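Long-range contacts in GlcNAc Inducible Gene 2, GIG2 (Candida albicans, PDB 6AKZ), which binds an iron(III) ion and is probably an oxygenase of the DUF1479 (Gig2-like) family in the cupin clan: residues N129-K134 / Q415-D421; Q136-F141 / V173-I178. All coordinates share one frame; numbering follows the deposited sequence.

Contact 1. Residues N129-K134 / Q415-D421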
loop_
_atom_site.group_PDB
_atom_site.type_symbol
_atom_site.label_atom_id
_atom_site.label_comp_id
_atom_site.label_asym_id
_atom_site.label_seq_id
_atom_site.Cartn_x
_atom_site.Cartn_y
_atom_site.Cartn_z
ATOM N N ASN A 129 -17.485 3.476 7.785
ATOM C CA ASN A 129 -16.397 3.958 8.633
ATOM C C ASN A 129 -16.492 3.282 9.992
ATOM O O ASN A 129 -16.766 3.939 11.007
ATOM C CB ASN A 129 -16.436 5.491 8.745
ATOM C CG ASN A 129 -16.021 6.172 7.446
ATOM O OD1 ASN A 129 -15.993 5.554 6.405
ATOM N ND2 ASN A 129 -15.641 7.411 7.522
ATOM N N VAL A 130 -16.373 1.961 9.971
ATOM C CA VAL A 130 -16.291 1.145 11.129
ATOM C C VAL A 130 -14.829 0.642 11.138
ATOM O O VAL A 130 -14.304 0.084 10.141
ATOM C CB VAL A 130 -17.347 0.031 11.162
ATOM C CG1 VAL A 130 -17.247 -0.966 9.992
ATOM C CG2 VAL A 130 -17.225 -0.757 12.441
ATOM N N PHE A 131 -14.172 0.823 12.270
ATOM C CA PHE A 131 -12.751 0.463 12.411
ATOM C C PHE A 131 -12.426 -0.638 13.415
ATOM O O PHE A 131 -11.520 -1.469 13.127
ATOM C CB PHE A 131 -11.990 1.738 12.731
ATOM C CG PHE A 131 -12.134 2.789 11.669
ATOM C CD1 PHE A 131 -11.398 2.735 10.502
ATOM C CD2 PHE A 131 -13.117 3.800 11.788
ATOM C CE1 PHE A 131 -11.507 3.722 9.543
ATOM C CE2 PHE A 131 -13.269 4.784 10.810
ATOM C CZ PHE A 131 -12.455 4.742 9.670
ATOM N N TRP A 132 -13.113 -0.668 14.588
ATOM C CA TRP A 132 -12.733 -1.497 15.727
ATOM C C TRP A 132 -13.759 -2.584 16.126
ATOM O O TRP A 132 -13.728 -3.120 17.253
ATOM C CB TRP A 132 -12.324 -0.603 16.957
ATOM C CG TRP A 132 -11.370 0.552 16.670
ATOM C CD1 TRP A 132 -11.606 1.891 16.824
ATOM C CD2 TRP A 132 -10.070 0.461 16.059
ATOM N NE1 TRP A 132 -10.528 2.651 16.381
ATOM C CE2 TRP A 132 -9.574 1.791 15.900
ATOM C CE3 TRP A 132 -9.265 -0.609 15.672
ATOM C CZ2 TRP A 132 -8.328 2.062 15.376
ATOM C CZ3 TRP A 132 -7.992 -0.310 15.102
ATOM C CH2 TRP A 132 -7.546 0.997 14.989
ATOM N N SER A 133 -14.683 -2.899 15.218
ATOM C CA SER A 133 -15.726 -3.876 15.537
ATOM C C SER A 133 -15.147 -5.228 15.865
ATOM O O SER A 133 -14.006 -5.562 15.459
ATOM C CB SER A 133 -16.697 -3.995 14.319
ATOM O OG SER A 133 -16.088 -4.635 13.210
ATOM N N LYS A 134 -15.919 -6.066 16.569
ATOM C CA LYS A 134 -15.467 -7.385 16.873
ATOM C C LYS A 134 -15.037 -8.212 15.628
ATOM O O LYS A 134 -14.014 -8.921 15.666
ATOM C CB LYS A 134 -16.540 -8.151 17.664
ATOM C CG LYS A 134 -16.117 -9.581 18.062
ATOM C CD LYS A 134 -17.361 -10.383 18.433
ATOM C CE LYS A 134 -17.115 -11.363 19.569
ATOM N NZ LYS A 134 -17.170 -12.802 19.153
ATOM N N GLN A 415 -17.209 2.777 17.974
ATOM C CA GLN A 415 -16.517 1.896 17.013
ATOM C C GLN A 415 -16.498 0.436 17.306
ATOM O O GLN A 415 -15.764 -0.317 16.593
ATOM C CB GLN A 415 -15.099 2.447 16.798
ATOM C CG GLN A 415 -15.079 3.782 16.021
ATOM C CD GLN A 415 -15.443 3.609 14.566
ATOM O OE1 GLN A 415 -15.400 2.502 14.054
ATOM N NE2 GLN A 415 -15.757 4.708 13.892
ATOM N N GLY A 416 -17.184 -0.023 18.360
ATOM C CA GLY A 416 -17.256 -1.422 18.665
ATOM C C GLY A 416 -16.069 -2.045 19.342
ATOM O O GLY A 416 -15.962 -3.266 19.401
ATOM N N ALA A 417 -15.147 -1.223 19.853
ATOM C CA ALA A 417 -13.892 -1.693 20.457
ATOM C C ALA A 417 -14.171 -2.434 21.693
ATOM O O ALA A 417 -14.937 -1.964 22.515
ATOM C CB ALA A 417 -13.032 -0.512 20.819
ATOM N N ASN A 418 -13.642 -3.617 21.796
ATOM C CA ASN A 418 -13.698 -4.367 23.038
ATOM C C ASN A 418 -12.421 -5.067 23.255
ATOM O O ASN A 418 -12.062 -5.954 22.484
ATOM C CB ASN A 418 -14.832 -5.399 23.030
ATOM C CG ASN A 418 -16.071 -4.876 23.659
ATOM O OD1 ASN A 418 -17.088 -4.716 23.008
ATOM N ND2 ASN A 418 -15.992 -4.588 24.957
ATOM N N ILE A 419 -11.727 -4.688 24.327
ATOM C CA ILE A 419 -10.521 -5.368 24.726
ATOM C C ILE A 419 -10.693 -6.893 24.699
ATOM O O ILE A 419 -9.763 -7.613 24.351
ATOM C CB ILE A 419 -10.084 -4.936 26.169
ATOM C CG1 ILE A 419 -9.438 -3.568 26.137
ATOM C CG2 ILE A 419 -9.095 -5.915 26.761
ATOM C CD1 ILE A 419 -7.987 -3.601 25.681
ATOM N N ASP A 420 -11.845 -7.411 25.118
ATOM C CA ASP A 420 -11.991 -8.854 25.159
ATOM C C ASP A 420 -11.958 -9.515 23.757
ATOM O O ASP A 420 -11.671 -10.699 23.714
ATOM C CB ASP A 420 -13.295 -9.318 25.832
ATOM C CG ASP A 420 -13.265 -9.205 27.383
ATOM O OD1 ASP A 420 -12.217 -8.897 28.002
ATOM O OD2 ASP A 420 -14.353 -9.450 27.966
ATOM N N ASP A 421 -12.220 -8.767 22.685
ATOM C CA ASP A 421 -12.120 -9.297 21.295
ATOM C C ASP A 421 -10.677 -9.688 20.946
ATOM O O ASP A 421 -10.418 -10.404 19.972
ATOM C CB ASP A 421 -12.597 -8.251 20.295
ATOM C CG ASP A 421 -14.059 -7.856 20.495
ATOM O OD1 ASP A 421 -14.762 -8.667 21.138
ATOM O OD2 ASP A 421 -14.509 -6.808 19.960
HETATM O O HOH W 1 -12.826 -4.957 19.016
#
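Q415 reaches across to the backbone of N129 and F131, where the loop that leaves edge strand 127-128 of the main sheet of this cupin-clan fold meets the loop between helices 407-412 and 426-431. Its side chain mimics a peptide group. NE2 donates to N129 O at 3.2 Å, and this oxygen lies nearly in the amide plane; the bond is fairly straight, with 161° at the hydrogen. OE1 in turn accepts from F131 N at 2.7 Å. Two bonds from two ends of one amide fix its rotation, and E413 takes a further bond from NE2. A bend at chi2 (-71°) lets the amide run alongside the F131 side chain; ring and amide planes stand 52° apart, and Q415 CD comes to the ring edge at CD2. Closer to its backbone, Q415 CB packs on W132 CD1 at 3.5 Å, and Q415 O receives a weak bond from W132 N. The indole points on toward helix 382-394, its NE1 bound to I396 O. G416 follows with positive phi, its CA 4.3 Å from S133 CA. A417 then sets its methyl against W132 CB, and its CA makes a bent CA-H...O contact with W132 O. That carbonyl also accepts a hydrogen bond from a water that accepts from N418 N and donates to D421 OD2, so one water ties N418 and D421 to the W132 carbonyl. D421, in the 3-10 turn that begins at I419, lays its carboxylate across the aliphatic part of K134, with OD1 near CG. K134 NZ pairs instead with E138, while D421 OD2 also rests 3.3 Å from K134 CB.

Contact 2. Residues Q136-F141 / V173-I178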
loop_
_atom_site.group_PDB
_atom_site.type_symbol
_atom_site.label_atom_id
_atom_site.label_comp_id
_atom_site.label_asym_id
_atom_site.label_seq_id
_atom_site.Cartn_x
_atom_site.Cartn_y
_atom_site.Cartn_z
ATOM N N GLN A 136 -13.817 -7.200 12.812
ATOM C CA GLN A 136 -12.536 -6.641 12.447
ATOM C C GLN A 136 -11.361 -7.091 13.319
ATOM O O GLN A 136 -10.308 -7.580 12.814
ATOM C CB GLN A 136 -12.592 -5.143 12.306
ATOM C CG GLN A 136 -13.346 -4.696 11.075
ATOM C CD GLN A 136 -13.719 -3.262 11.200
ATOM O OE1 GLN A 136 -14.469 -2.856 12.131
ATOM N NE2 GLN A 136 -13.237 -2.453 10.226
ATOM N N THR A 137 -11.554 -7.036 14.618
ATOM C CA THR A 137 -10.535 -7.433 15.567
ATOM C C THR A 137 -10.302 -8.910 15.458
ATOM O O THR A 137 -9.134 -9.365 15.364
ATOM C CB THR A 137 -10.905 -6.978 17.007
ATOM O OG1 THR A 137 -10.916 -5.573 17.023
ATOM C CG2 THR A 137 -9.897 -7.437 18.016
ATOM N N GLU A 138 -11.378 -9.699 15.313
ATOM C CA GLU A 138 -11.182 -11.105 15.131
ATOM C C GLU A 138 -10.500 -11.493 13.820
ATOM O O GLU A 138 -9.761 -12.461 13.763
ATOM C CB GLU A 138 -12.498 -11.903 15.246
ATOM C CG GLU A 138 -13.098 -11.869 16.667
ATOM C CD GLU A 138 -14.352 -12.732 16.769
ATOM O OE1 GLU A 138 -14.916 -13.123 15.702
ATOM O OE2 GLU A 138 -14.753 -13.024 17.928
ATOM N N ALA A 139 -10.849 -10.796 12.753
ATOM C CA ALA A 139 -10.267 -11.065 11.423
ATOM C C ALA A 139 -8.762 -10.753 11.393
ATOM O O ALA A 139 -7.907 -11.543 10.920
ATOM C CB ALA A 139 -11.020 -10.242 10.332
ATOM N N ARG A 140 -8.443 -9.610 11.903
ATOM C CA ARG A 140 -7.081 -9.139 11.920
ATOM C C ARG A 140 -6.172 -10.098 12.669
ATOM O O ARG A 140 -5.060 -10.298 12.300
ATOM C CB ARG A 140 -7.018 -7.744 12.543
ATOM C CG ARG A 140 -7.608 -6.654 11.663
ATOM C CD ARG A 140 -7.505 -5.262 12.266
ATOM N NE ARG A 140 -8.225 -4.212 11.553
ATOM C CZ ARG A 140 -9.126 -3.385 12.081
ATOM N NH1 ARG A 140 -9.430 -3.446 13.332
ATOM N NH2 ARG A 140 -9.699 -2.486 11.349
ATOM N N PHE A 141 -6.670 -10.686 13.710
ATOM C CA PHE A 141 -5.874 -11.556 14.507
ATOM C C PHE A 141 -6.147 -13.033 14.387
ATOM O O PHE A 141 -5.590 -13.818 15.145
ATOM C CB PHE A 141 -5.861 -11.060 15.920
ATOM C CG PHE A 141 -5.357 -9.674 16.035
ATOM C CD1 PHE A 141 -4.094 -9.342 15.600
ATOM C CD2 PHE A 141 -6.139 -8.728 16.607
ATOM C CE1 PHE A 141 -3.613 -8.057 15.732
ATOM C CE2 PHE A 141 -5.682 -7.423 16.727
ATOM C CZ PHE A 141 -4.417 -7.109 16.303
ATOM N N VAL A 173 -1.360 -2.814 13.540
ATOM C CA VAL A 173 -2.632 -2.483 12.991
ATOM C C VAL A 173 -2.738 -0.997 12.655
ATOM O O VAL A 173 -2.690 -0.087 13.552
ATOM C CB VAL A 173 -3.792 -2.895 13.904
ATOM C CG1 VAL A 173 -5.170 -2.373 13.392
ATOM C CG2 VAL A 173 -3.814 -4.421 14.114
ATOM N N TYR A 174 -2.979 -0.775 11.364
ATOM C CA TYR A 174 -3.494 0.500 10.875
ATOM C C TYR A 174 -5.004 0.289 10.726
ATOM O O TYR A 174 -5.424 -0.528 9.940
ATOM C CB TYR A 174 -2.827 0.891 9.580
ATOM C CG TYR A 174 -3.466 2.052 8.903
ATOM C CD1 TYR A 174 -3.315 3.350 9.408
ATOM C CD2 TYR A 174 -4.227 1.870 7.772
ATOM C CE1 TYR A 174 -3.887 4.452 8.765
ATOM C CE2 TYR A 174 -4.823 2.977 7.118
ATOM C CZ TYR A 174 -4.651 4.247 7.611
ATOM O OH TYR A 174 -5.245 5.311 6.969
ATOM N N GLY A 175 -5.801 1.054 11.487
ATOM C CA GLY A 175 -7.271 0.903 11.407
ATOM C C GLY A 175 -7.783 1.315 10.062
ATOM O O GLY A 175 -7.472 2.402 9.561
ATOM N N ASP A 176 -8.565 0.451 9.439
ATOM C CA ASP A 176 -9.177 0.766 8.174
ATOM C C ASP A 176 -10.595 0.254 8.156
ATOM O O ASP A 176 -11.041 -0.481 9.068
ATOM C CB ASP A 176 -8.345 0.204 7.012
ATOM C CG ASP A 176 -8.360 1.085 5.755
ATOM O OD1 ASP A 176 -9.242 1.895 5.580
ATOM O OD2 ASP A 176 -7.478 0.934 4.889
ATOM N N ARG A 177 -11.278 0.610 7.079
ATOM C CA ARG A 177 -12.710 0.443 7.063
ATOM C C ARG A 177 -13.109 -0.712 6.220
ATOM O O ARG A 177 -12.314 -1.581 5.936
ATOM C CB ARG A 177 -13.336 1.723 6.665
ATOM C CG ARG A 177 -12.917 2.230 5.389
ATOM C CD ARG A 177 -13.391 3.649 5.297
ATOM N NE ARG A 177 -12.979 4.199 4.006
ATOM C CZ ARG A 177 -13.549 5.284 3.451
ATOM N NH1 ARG A 177 -14.547 5.949 4.062
ATOM N NH2 ARG A 177 -13.136 5.693 2.276
ATOM N N ILE A 178 -14.417 -0.859 6.014
ATOM C CA ILE A 178 -14.959 -1.905 5.205
ATOM C C ILE A 178 -15.675 -1.300 3.966
ATOM O O ILE A 178 -16.058 -0.145 3.937
ATOM C CB ILE A 178 -15.843 -2.834 6.038
ATOM C CG1 ILE A 178 -17.120 -2.170 6.472
ATOM C CG2 ILE A 178 -15.072 -3.353 7.292
ATOM C CD1 ILE A 178 -18.132 -3.140 7.088
HETATM O O HOH W 2 -11.039 -3.203 8.387
HETATM O O HOH W 3 -7.577 -2.679 9.134
#
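The R140 guanidinium has V173 CG1 over one face and Q136 CB of its own helix, offset toward the rim, over the opposite face; D176 O lies at the edge near its plane, 3.3 Å from NH2. The F141 ring has R140 CB above its centre, while V173 CG2 approaches its CZ to 3.5 Å. These groups join helix 134-140 to the loop that enters strand 178-181, the neighbour of strand 127-128 in the large cupin-type sheet. R140 reaches the loop because its chain is extended from CG to NE (chi2 -178°, chi3 -171°), crossing V173 at about a right angle. NH2 is held by F131 O, and NE donates to a water that in turn donates to Y174 O. One turn earlier, Q136 sends NE2 past I178 CG2 and into a second water, which bridges to D176 O; V130 O also accepts from NE2, and S133 OG bonds OE1. Water therefore mediates much of the polar contact between helix and loop. The side chain of D176 is about 9 Å from the bound iron(III) ion. Its carboxylate turns back onto its own loop, where D176 OD1 accepts from R177 N at 2.8 Å.

From the N terminus, the chain runs through edge strand 127-128 into 129-134 and directly into helix 134-140, so the first segments of both contacts are neighbours in sequence. Contact 2 closes first, when 173-178 returns to the helix after helix 143-153 and two short strands and enters strand 178-181, which pairs with 127-128. Contact 1 closes only after the chain has passed through most of the main sheet and helix 382-394, at 415-421; contact 2 is thus nested inside its loop. The two share the turn where 129-134 enters the helix, and the F131 ring packs against the backbone of D176, joining the late loop, the helix and the sheet edge.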